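Local coordinates for putative signal recognition particle protein (Chaetomium thermophilum, PDB 5CK4) that binds guanine nucleotides as the Arf-like GTPase subunit of the signal recognition particle receptor, probably serving protein translocation at the endoplasmic reticulum membrane, at residues 162-175 against 212-226. Sequence-based numbering, arbitrary orientation.
Sequences LKAVIFLLDAAALA and IPVLIAANKQDLFTA. With GDP (guanosine-5'-diphosphate), chain C.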
ATOM      1  N   LEU A 162       1.777 -11.724  -7.066  1.00 32.89           N
ATOM      2  CA  LEU A 162       1.730 -10.411  -6.423  1.00 29.13           C
ATOM      3  C   LEU A 162       3.054  -9.673  -6.619  1.00 31.51           C
ATOM      4  O   LEU A 162       4.104 -10.164  -6.207  1.00 32.61           O
ATOM      5  CB  LEU A 162       1.438 -10.569  -4.933  1.00 27.71           C
ATOM      6  CG  LEU A 162       1.366  -9.262  -4.144  1.00 24.30           C
ATOM      7  CD1 LEU A 162       0.232  -8.385  -4.665  1.00 22.73           C
ATOM      8  CD2 LEU A 162       1.198  -9.559  -2.661  1.00 23.63           C
ATOM      9  N   LYS A 163       3.017  -8.501  -7.249  1.00 29.66           N
ATOM     10  CA  LYS A 163       4.257  -7.778  -7.544  1.00 26.53           C
ATOM     11  C   LYS A 163       4.344  -6.376  -6.939  1.00 24.31           C
ATOM     12  O   LYS A 163       5.419  -5.768  -6.923  1.00 23.00           O
ATOM     13  CB  LYS A 163       4.509  -7.713  -9.051  1.00 30.87           C
ATOM     14  CG  LYS A 163       4.713  -9.080  -9.696  1.00 35.15           C
ATOM     15  CD  LYS A 163       5.553  -8.989 -10.959  1.00 49.67           C
ATOM     16  CE  LYS A 163       7.010  -8.662 -10.641  1.00 57.15           C
ATOM     17  NZ  LYS A 163       7.922  -8.977 -11.787  1.00 60.50           N
ATOM     18  N   ALA A 164       3.227  -5.857  -6.443  1.00 22.73           N
ATOM     19  CA  ALA A 164       3.247  -4.538  -5.812  1.00 18.67           C
ATOM     20  C   ALA A 164       2.024  -4.288  -4.959  1.00 17.91           C
ATOM     21  O   ALA A 164       1.026  -4.997  -5.057  1.00 19.36           O
ATOM     22  CB  ALA A 164       3.390  -3.430  -6.858  1.00 18.74           C
ATOM     23  N   VAL A 165       2.111  -3.251  -4.136  1.00 20.93           N
ATOM     24  CA  VAL A 165       1.014  -2.843  -3.276  1.00 17.65           C
ATOM     25  C   VAL A 165       0.771  -1.356  -3.471  1.00 18.51           C
ATOM     26  O   VAL A 165       1.709  -0.570  -3.480  1.00 15.65           O
ATOM     27  CB  VAL A 165       1.380  -3.074  -1.792  1.00 15.42           C
ATOM     28  CG1 VAL A 165       0.379  -2.356  -0.845  1.00 15.67           C
ATOM     29  CG2 VAL A 165       1.440  -4.552  -1.494  1.00 15.18           C
ATOM     30  N   ILE A 166      -0.485  -0.966  -3.652  1.00 14.79           N
ATOM     31  CA  ILE A 166      -0.826   0.443  -3.517  1.00 13.30           C
ATOM     32  C   ILE A 166      -1.581   0.622  -2.201  1.00 15.54           C
ATOM     33  O   ILE A 166      -2.610  -0.034  -1.974  1.00 19.97           O
ATOM     34  CB  ILE A 166      -1.700   0.933  -4.682  1.00 15.61           C
ATOM     35  CG1 ILE A 166      -0.937   0.861  -6.006  1.00 16.74           C
ATOM     36  CG2 ILE A 166      -2.186   2.362  -4.410  1.00 16.69           C
ATOM     37  CD1 ILE A 166      -1.830   1.163  -7.246  1.00 14.95           C
ATOM     38  N   PHE A 167      -1.054   1.461  -1.312  1.00 13.26           N
ATOM     39  CA  PHE A 167      -1.766   1.782  -0.075  1.00 13.61           C
ATOM     40  C   PHE A 167      -2.429   3.151  -0.246  1.00 15.82           C
ATOM     41  O   PHE A 167      -1.742   4.182  -0.255  1.00 14.76           O
ATOM     42  CB  PHE A 167      -0.809   1.804   1.116  1.00 12.88           C
ATOM     43  CG  PHE A 167      -1.502   2.019   2.443  1.00 18.39           C
ATOM     44  CD1 PHE A 167      -1.771   3.306   2.908  1.00 11.96           C
ATOM     45  CD2 PHE A 167      -1.915   0.932   3.208  1.00 21.62           C
ATOM     46  CE1 PHE A 167      -2.422   3.497   4.122  1.00 14.71           C
ATOM     47  CE2 PHE A 167      -2.557   1.121   4.426  1.00 20.88           C
ATOM     48  CZ  PHE A 167      -2.810   2.396   4.880  1.00 14.05           C
ATOM     49  N   LEU A 168      -3.755   3.155  -0.387  1.00 16.50           N
ATOM     50  CA  LEU A 168      -4.500   4.384  -0.672  1.00 12.61           C
ATOM     51  C   LEU A 168      -5.046   4.990   0.615  1.00 15.35           C
ATOM     52  O   LEU A 168      -5.577   4.283   1.456  1.00 14.97           O
ATOM     53  CB  LEU A 168      -5.658   4.091  -1.612  1.00 14.83           C
ATOM     54  CG  LEU A 168      -6.382   5.212  -2.376  1.00 14.32           C
ATOM     55  CD1 LEU A 168      -5.486   5.810  -3.460  1.00 12.09           C
ATOM     56  CD2 LEU A 168      -7.641   4.654  -3.004  1.00 15.85           C
ATOM     57  N   LEU A 169      -4.920   6.309   0.749  1.00 15.39           N
ATOM     58  CA  LEU A 169      -5.484   7.033   1.883  1.00 12.83           C
ATOM     59  C   LEU A 169      -6.135   8.331   1.400  1.00 18.26           C
ATOM     60  O   LEU A 169      -5.821   8.832   0.309  1.00 16.64           O
ATOM     61  CB  LEU A 169      -4.413   7.324   2.956  1.00 13.42           C
ATOM     62  CG  LEU A 169      -3.179   8.157   2.521  1.00 13.53           C
ATOM     63  CD1 LEU A 169      -3.448   9.683   2.615  1.00 15.02           C
ATOM     64  CD2 LEU A 169      -1.968   7.782   3.356  1.00 19.75           C
ATOM     65  N   ASP A 170      -7.022   8.868   2.233  1.00 14.23           N
ATOM     66  CA  ASP A 170      -7.691  10.138   1.980  1.00 20.26           C
ATOM     67  C   ASP A 170      -6.810  11.269   2.516  1.00 20.67           C
ATOM     68  O   ASP A 170      -6.724  11.466   3.726  1.00 17.27           O
ATOM     69  CB  ASP A 170      -9.063  10.114   2.681  1.00 17.96           C
ATOM     70  CG  ASP A 170      -9.891  11.353   2.416  1.00 19.09           C
ATOM     71  OD1 ASP A 170      -9.332  12.389   2.000  1.00 20.46           O
ATOM     72  OD2 ASP A 170     -11.118  11.296   2.642  1.00 23.30           O
ATOM     73  N   ALA A 171      -6.148  12.008   1.623  1.00 19.04           N
ATOM     74  CA  ALA A 171      -5.240  13.062   2.066  1.00 18.85           C
ATOM     75  C   ALA A 171      -5.971  14.239   2.704  1.00 17.86           C
ATOM     76  O   ALA A 171      -5.355  15.039   3.417  1.00 21.52           O
ATOM     77  CB  ALA A 171      -4.323  13.553   0.916  1.00 14.46           C
ATOM     78  N   ALA A 172      -7.274  14.354   2.444  1.00 18.39           N
ATOM     79  CA  ALA A 172      -8.060  15.419   3.052  1.00 21.04           C
ATOM     80  C   ALA A 172      -8.452  15.069   4.490  1.00 22.39           C
ATOM     81  O   ALA A 172      -8.424  15.925   5.374  1.00 24.73           O
ATOM     82  CB  ALA A 172      -9.295  15.744   2.218  1.00 21.85           C
ATOM     83  N   ALA A 173      -8.805  13.804   4.711  1.00 24.15           N
ATOM     84  CA  ALA A 173      -9.204  13.342   6.031  1.00 27.12           C
ATOM     85  C   ALA A 173      -8.019  13.390   6.964  1.00 22.68           C
ATOM     86  O   ALA A 173      -8.174  13.586   8.159  1.00 24.77           O
ATOM     87  CB  ALA A 173      -9.759  11.935   5.968  1.00 21.18           C
ATOM     88  N   LEU A 174      -6.839  13.192   6.394  1.00 22.20           N
ATOM     89  CA  LEU A 174      -5.577  13.267   7.119  1.00 32.70           C
ATOM     90  C   LEU A 174      -5.378  14.635   7.774  1.00 36.73           C
ATOM     91  O   LEU A 174      -4.667  14.759   8.769  1.00 43.46           O
ATOM     92  CB  LEU A 174      -4.432  12.966   6.153  1.00 29.64           C
ATOM     93  CG  LEU A 174      -3.161  12.319   6.687  1.00 33.17           C
ATOM     94  CD1 LEU A 174      -3.499  11.070   7.456  1.00 26.00           C
ATOM     95  CD2 LEU A 174      -2.227  11.994   5.524  1.00 32.13           C
ATOM     96  N   ALA A 175      -6.030  15.658   7.224  1.00 32.55           N
ATOM     97  CA  ALA A 175      -5.883  17.010   7.727  1.00 37.82           C
ATOM     98  C   ALA A 175      -6.743  17.298   8.964  1.00 49.64           C
ATOM     99  O   ALA A 175      -6.738  18.421   9.463  1.00 52.64           O
ATOM    100  CB  ALA A 175      -6.189  18.020   6.622  1.00 38.30           C
ATOM    101  N   ILE A 212       8.469  -6.570  -3.463  1.00 18.18           N
ATOM    102  CA  ILE A 212       7.122  -6.054  -3.577  1.00 16.75           C
ATOM    103  C   ILE A 212       7.153  -4.593  -3.133  1.00 20.07           C
ATOM    104  O   ILE A 212       7.052  -4.301  -1.948  1.00 19.24           O
ATOM    105  CB  ILE A 212       6.121  -6.868  -2.731  1.00 20.69           C
ATOM    106  CG1 ILE A 212       6.137  -8.339  -3.159  1.00 21.59           C
ATOM    107  CG2 ILE A 212       4.700  -6.318  -2.880  1.00 22.29           C
ATOM    108  CD1 ILE A 212       5.279  -9.231  -2.281  1.00 25.18           C
ATOM    109  N   PRO A 213       7.337  -3.669  -4.091  1.00 15.60           N
ATOM    110  CA  PRO A 213       7.326  -2.240  -3.738  1.00 13.97           C
ATOM    111  C   PRO A 213       5.962  -1.739  -3.261  1.00 15.58           C
ATOM    112  O   PRO A 213       4.946  -2.359  -3.558  1.00 18.43           O
ATOM    113  CB  PRO A 213       7.692  -1.553  -5.053  1.00 14.91           C
ATOM    114  CG  PRO A 213       7.355  -2.552  -6.126  1.00 23.17           C
ATOM    115  CD  PRO A 213       7.632  -3.893  -5.514  1.00 18.47           C
ATOM    116  N   VAL A 214       5.944  -0.617  -2.544  1.00 12.86           N
ATOM    117  CA  VAL A 214       4.705  -0.104  -1.967  1.00 16.64           C
ATOM    118  C   VAL A 214       4.558   1.361  -2.348  1.00 14.69           C
ATOM    119  O   VAL A 214       5.421   2.186  -2.027  1.00 15.66           O
ATOM    120  CB  VAL A 214       4.690  -0.222  -0.420  1.00 14.03           C
ATOM    121  CG1 VAL A 214       3.413   0.383   0.164  1.00 12.46           C
ATOM    122  CG2 VAL A 214       4.798  -1.677   0.006  1.00 12.34           C
ATOM    123  N   LEU A 215       3.473   1.671  -3.047  1.00 12.82           N
ATOM    124  CA  LEU A 215       3.166   3.045  -3.392  1.00 14.24           C
ATOM    125  C   LEU A 215       2.158   3.537  -2.376  1.00 12.08           C
ATOM    126  O   LEU A 215       1.065   2.977  -2.267  1.00 15.55           O
ATOM    127  CB  LEU A 215       2.559   3.123  -4.800  1.00 16.94           C
ATOM    128  CG  LEU A 215       2.113   4.520  -5.232  1.00 15.76           C
ATOM    129  CD1 LEU A 215       3.304   5.473  -5.316  1.00 15.43           C
ATOM    130  CD2 LEU A 215       1.397   4.447  -6.578  1.00 18.75           C
ATOM    131  N   ILE A 216       2.519   4.565  -1.621  1.00 12.32           N
ATOM    132  CA  ILE A 216       1.540   5.200  -0.750  1.00 11.61           C
ATOM    133  C   ILE A 216       0.859   6.310  -1.548  1.00 12.32           C
ATOM    134  O   ILE A 216       1.444   7.359  -1.817  1.00 14.32           O
ATOM    135  CB  ILE A 216       2.168   5.728   0.548  1.00 13.70           C
ATOM    136  CG1 ILE A 216       2.775   4.561   1.330  1.00 14.28           C
ATOM    137  CG2 ILE A 216       1.091   6.444   1.392  1.00 13.28           C
ATOM    138  CD1 ILE A 216       3.660   4.960   2.486  1.00 12.79           C
ATOM    139  N   ALA A 217      -0.373   6.038  -1.957  1.00 13.70           N
ATOM    140  CA  ALA A 217      -1.104   6.928  -2.848  1.00 18.93           C
ATOM    141  C   ALA A 217      -1.967   7.895  -2.035  1.00 19.78           C
ATOM    142  O   ALA A 217      -2.985   7.506  -1.438  1.00 13.84           O
ATOM    143  CB  ALA A 217      -1.945   6.107  -3.823  1.00 18.65           C
ATOM    144  N   ALA A 218      -1.527   9.150  -1.979  1.00 13.41           N
ATOM    145  CA  ALA A 218      -2.225  10.164  -1.199  1.00 12.90           C
ATOM    146  C   ALA A 218      -3.327  10.784  -2.054  1.00 14.22           C
ATOM    147  O   ALA A 218      -3.084  11.766  -2.766  1.00 16.03           O
ATOM    148  CB  ALA A 218      -1.229  11.233  -0.695  1.00 16.21           C
ATOM    149  N   ASN A 219      -4.519  10.185  -1.974  1.00 13.48           N
ATOM    150  CA  ASN A 219      -5.665  10.480  -2.832  1.00 16.39           C
ATOM    151  C   ASN A 219      -6.424  11.756  -2.438  1.00 17.36           C
ATOM    152  O   ASN A 219      -6.234  12.289  -1.345  1.00 16.39           O
ATOM    153  CB  ASN A 219      -6.646   9.290  -2.813  1.00 11.72           C
ATOM    154  CG  ASN A 219      -7.663   9.341  -3.944  1.00 13.36           C
ATOM    155  OD1 ASN A 219      -7.393   9.906  -5.003  1.00 16.12           O
ATOM    156  ND2 ASN A 219      -8.838   8.749  -3.723  1.00 17.09           N
ATOM    157  N   LYS A 220      -7.310  12.197  -3.339  1.00 18.04           N
ATOM    158  CA  LYS A 220      -8.197  13.357  -3.149  1.00 17.14           C
ATOM    159  C   LYS A 220      -7.443  14.692  -3.151  1.00 21.43           C
ATOM    160  O   LYS A 220      -7.846  15.631  -2.469  1.00 17.29           O
ATOM    161  CB  LYS A 220      -9.112  13.218  -1.896  1.00 14.83           C
ATOM    162  CG  LYS A 220      -9.757  11.807  -1.742  1.00 15.42           C
ATOM    163  CD  LYS A 220     -10.980  11.791  -0.845  1.00 15.94           C
ATOM    164  CE  LYS A 220     -11.478  10.354  -0.631  1.00 16.00           C
ATOM    165  NZ  LYS A 220     -12.697  10.290   0.271  1.00 17.56           N
ATOM    166  N   GLN A 221      -6.363  14.785  -3.928  1.00 15.28           N
ATOM    167  CA  GLN A 221      -5.626  16.049  -4.042  1.00 18.31           C
ATOM    168  C   GLN A 221      -6.410  17.161  -4.767  1.00 16.17           C
ATOM    169  O   GLN A 221      -5.964  18.307  -4.818  1.00 17.27           O
ATOM    170  CB  GLN A 221      -4.261  15.847  -4.709  1.00 20.05           C
ATOM    171  CG  GLN A 221      -3.290  15.006  -3.896  1.00 18.41           C
ATOM    172  CD  GLN A 221      -2.802  15.709  -2.649  1.00 22.07           C
ATOM    173  OE1 GLN A 221      -2.640  16.924  -2.630  1.00 20.39           O
ATOM    174  NE2 GLN A 221      -2.547  14.936  -1.594  1.00 21.19           N
ATOM    175  N   ASP A 222      -7.584  16.827  -5.289  1.00 18.95           N
ATOM    176  CA  ASP A 222      -8.475  17.831  -5.866  1.00 19.65           C
ATOM    177  C   ASP A 222      -9.061  18.718  -4.765  1.00 23.38           C
ATOM    178  O   ASP A 222      -9.415  19.862  -5.008  1.00 20.39           O
ATOM    179  CB  ASP A 222      -9.600  17.158  -6.652  1.00 22.44           C
ATOM    180  CG  ASP A 222     -10.376  16.143  -5.813  1.00 22.49           C
ATOM    181  OD1 ASP A 222      -9.742  15.210  -5.273  1.00 19.02           O
ATOM    182  OD2 ASP A 222     -11.615  16.277  -5.706  1.00 19.73           O
ATOM    183  N   LEU A 223      -9.157  18.182  -3.551  1.00 18.49           N
ATOM    184  CA  LEU A 223      -9.765  18.915  -2.442  1.00 19.74           C
ATOM    185  C   LEU A 223      -8.814  19.968  -1.901  1.00 24.78           C
ATOM    186  O   LEU A 223      -7.625  19.709  -1.736  1.00 22.87           O
ATOM    187  CB  LEU A 223     -10.172  17.951  -1.321  1.00 22.26           C
ATOM    188  CG  LEU A 223     -11.278  16.953  -1.696  1.00 20.53           C
ATOM    189  CD1 LEU A 223     -11.555  15.985  -0.534  1.00 19.38           C
ATOM    190  CD2 LEU A 223     -12.541  17.683  -2.074  1.00 22.11           C
ATOM    191  N   PHE A 224      -9.334  21.159  -1.611  1.00 24.12           N
ATOM    192  CA  PHE A 224      -8.483  22.240  -1.125  1.00 23.24           C
ATOM    193  C   PHE A 224      -7.840  21.946   0.227  1.00 25.45           C
ATOM    194  O   PHE A 224      -6.793  22.505   0.554  1.00 28.55           O
ATOM    195  CB  PHE A 224      -9.253  23.564  -1.076  1.00 30.73           C
ATOM    196  CG  PHE A 224      -9.413  24.207  -2.419  1.00 45.33           C
ATOM    197  CD1 PHE A 224      -8.345  24.847  -3.022  1.00 53.53           C
ATOM    198  CD2 PHE A 224     -10.624  24.154  -3.091  1.00 50.44           C
ATOM    199  CE1 PHE A 224      -8.483  25.436  -4.273  1.00 55.01           C
ATOM    200  CE2 PHE A 224     -10.768  24.740  -4.337  1.00 47.84           C
ATOM    201  CZ  PHE A 224      -9.696  25.381  -4.929  1.00 48.77           C
ATOM    202  N   THR A 225      -8.465  21.062   1.003  1.00 23.73           N
ATOM    203  CA  THR A 225      -7.960  20.706   2.327  1.00 29.90           C
ATOM    204  C   THR A 225      -7.035  19.492   2.309  1.00 26.55           C
ATOM    205  O   THR A 225      -6.606  19.025   3.358  1.00 29.02           O
ATOM    206  CB  THR A 225      -9.115  20.388   3.293  1.00 31.01           C
ATOM    207  OG1 THR A 225      -9.886  19.299   2.765  1.00 32.61           O
ATOM    208  CG2 THR A 225     -10.014  21.595   3.473  1.00 35.49           C
ATOM    209  N   ALA A 226      -6.730  18.975   1.126  1.00 23.77           N
ATOM    210  CA  ALA A 226      -5.835  17.827   1.027  1.00 19.99           C
ATOM    211  C   ALA A 226      -4.419  18.172   1.502  1.00 26.21           C
ATOM    212  O   ALA A 226      -3.873  19.215   1.161  1.00 24.77           O
ATOM    213  CB  ALA A 226      -5.798  17.296  -0.400  1.00 18.14           C
TER
HETATM  214  PB  GDP C 401     -13.472   2.940  -0.624  1.00 21.99           P
HETATM  215  O1B GDP C 401     -13.734   1.846  -1.617  1.00 21.10           O
HETATM  216  O2B GDP C 401     -11.988   2.974  -0.286  1.00 19.90           O
HETATM  217  O3B GDP C 401     -14.228   2.760   0.672  1.00 20.53           O
HETATM  218  O3A GDP C 401     -13.829   4.387  -1.216  1.00 24.25           O
HETATM  219  PA  GDP C 401     -14.910   4.746  -2.362  1.00 23.57           P
HETATM  220  O1A GDP C 401     -14.422   4.314  -3.708  1.00 21.41           O
HETATM  221  O2A GDP C 401     -16.288   4.227  -2.035  1.00 29.87           O
HETATM  222  O5' GDP C 401     -14.796   6.329  -2.207  1.00 18.52           O
HETATM  223  C5' GDP C 401     -15.208   6.955  -1.003  1.00 18.45           C
HETATM  224  C4' GDP C 401     -15.724   8.340  -1.358  1.00 27.92           C
HETATM  225  O4' GDP C 401     -14.626   9.168  -1.747  1.00 27.47           O
HETATM  226  C3' GDP C 401     -16.685   8.310  -2.540  1.00 25.98           C
HETATM  227  O3' GDP C 401     -17.667   9.319  -2.304  1.00 29.71           O
HETATM  228  C2' GDP C 401     -15.832   8.738  -3.720  1.00 28.96           C
HETATM  229  O2' GDP C 401     -16.578   9.410  -4.732  1.00 25.25           O
HETATM  230  C1' GDP C 401     -14.873   9.700  -3.054  1.00 21.94           C
HETATM  231  N9  GDP C 401     -13.599   9.832  -3.792  1.00 16.72           N
HETATM  232  C8  GDP C 401     -12.818   8.845  -4.278  1.00 22.77           C
HETATM  233  N7  GDP C 401     -11.710   9.369  -4.873  1.00 21.26           N
HETATM  234  C5  GDP C 401     -11.780  10.702  -4.738  1.00 14.56           C
HETATM  235  C6  GDP C 401     -10.956  11.850  -5.143  1.00 17.80           C
HETATM  236  O6  GDP C 401      -9.876  11.658  -5.749  1.00 17.29           O
HETATM  237  N1  GDP C 401     -11.388  13.078  -4.800  1.00 17.09           N
HETATM  238  C2  GDP C 401     -12.548  13.291  -4.142  1.00 18.18           C
HETATM  239  N2  GDP C 401     -12.926  14.559  -3.845  1.00 19.70           N
HETATM  240  N3  GDP C 401     -13.360  12.281  -3.747  1.00 17.39           N
HETATM  241  C4  GDP C 401     -13.026  10.998  -4.026  1.00 19.72           C
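Val165 to Ala171 pair in parallel with Pro213 to Asn219 through seven backbone hydrogen bonds. The ladder starts at Val165 N to Pro213 O and ends at Ala171 N to Asn219 O (both 3.0 Å). Apolar contacts fill both faces. On one, Ala217 CB touches both Leu168 CD1 (3.6 Å) and Ile166 CG2 (3.8 Å). On the other, Leu169 CD2 meets Ile216 CG2, and helix 180-201 covers Phe167 and Val214.

Charge gathers at the C-terminal strand ends. Asp170 CG lies anti to the backbone N (chi1 -176°), which carries the carboxylate across the extended Lys220 chain at a slant. Lys220 NZ meets Asp170 OD2 at 3.0 Å in a salt bridge, from above the carboxylate plane. Asp170 OD1 accepts from Ala172 N, an Asx turn, and also from Ala173 N, which makes the wider Asx motif. Replacing Asp170 by an alanine is likely to leave Lys220 without its carboxylate mate and both amides without their acceptor.

Lys220 NZ also bonds GDP O4' (3.0 Å) and Gly29 O. Asn219 ND2 bonds Ala30 O. Asp222 OD1 and OD2 take guanine N1 (2.7 Å) and N2 (2.9 Å). This is the GTPase NKxD motif: Asp222 reads the base, while Asp170 probably acts from the second shell, holding Lys220 against the nucleotide.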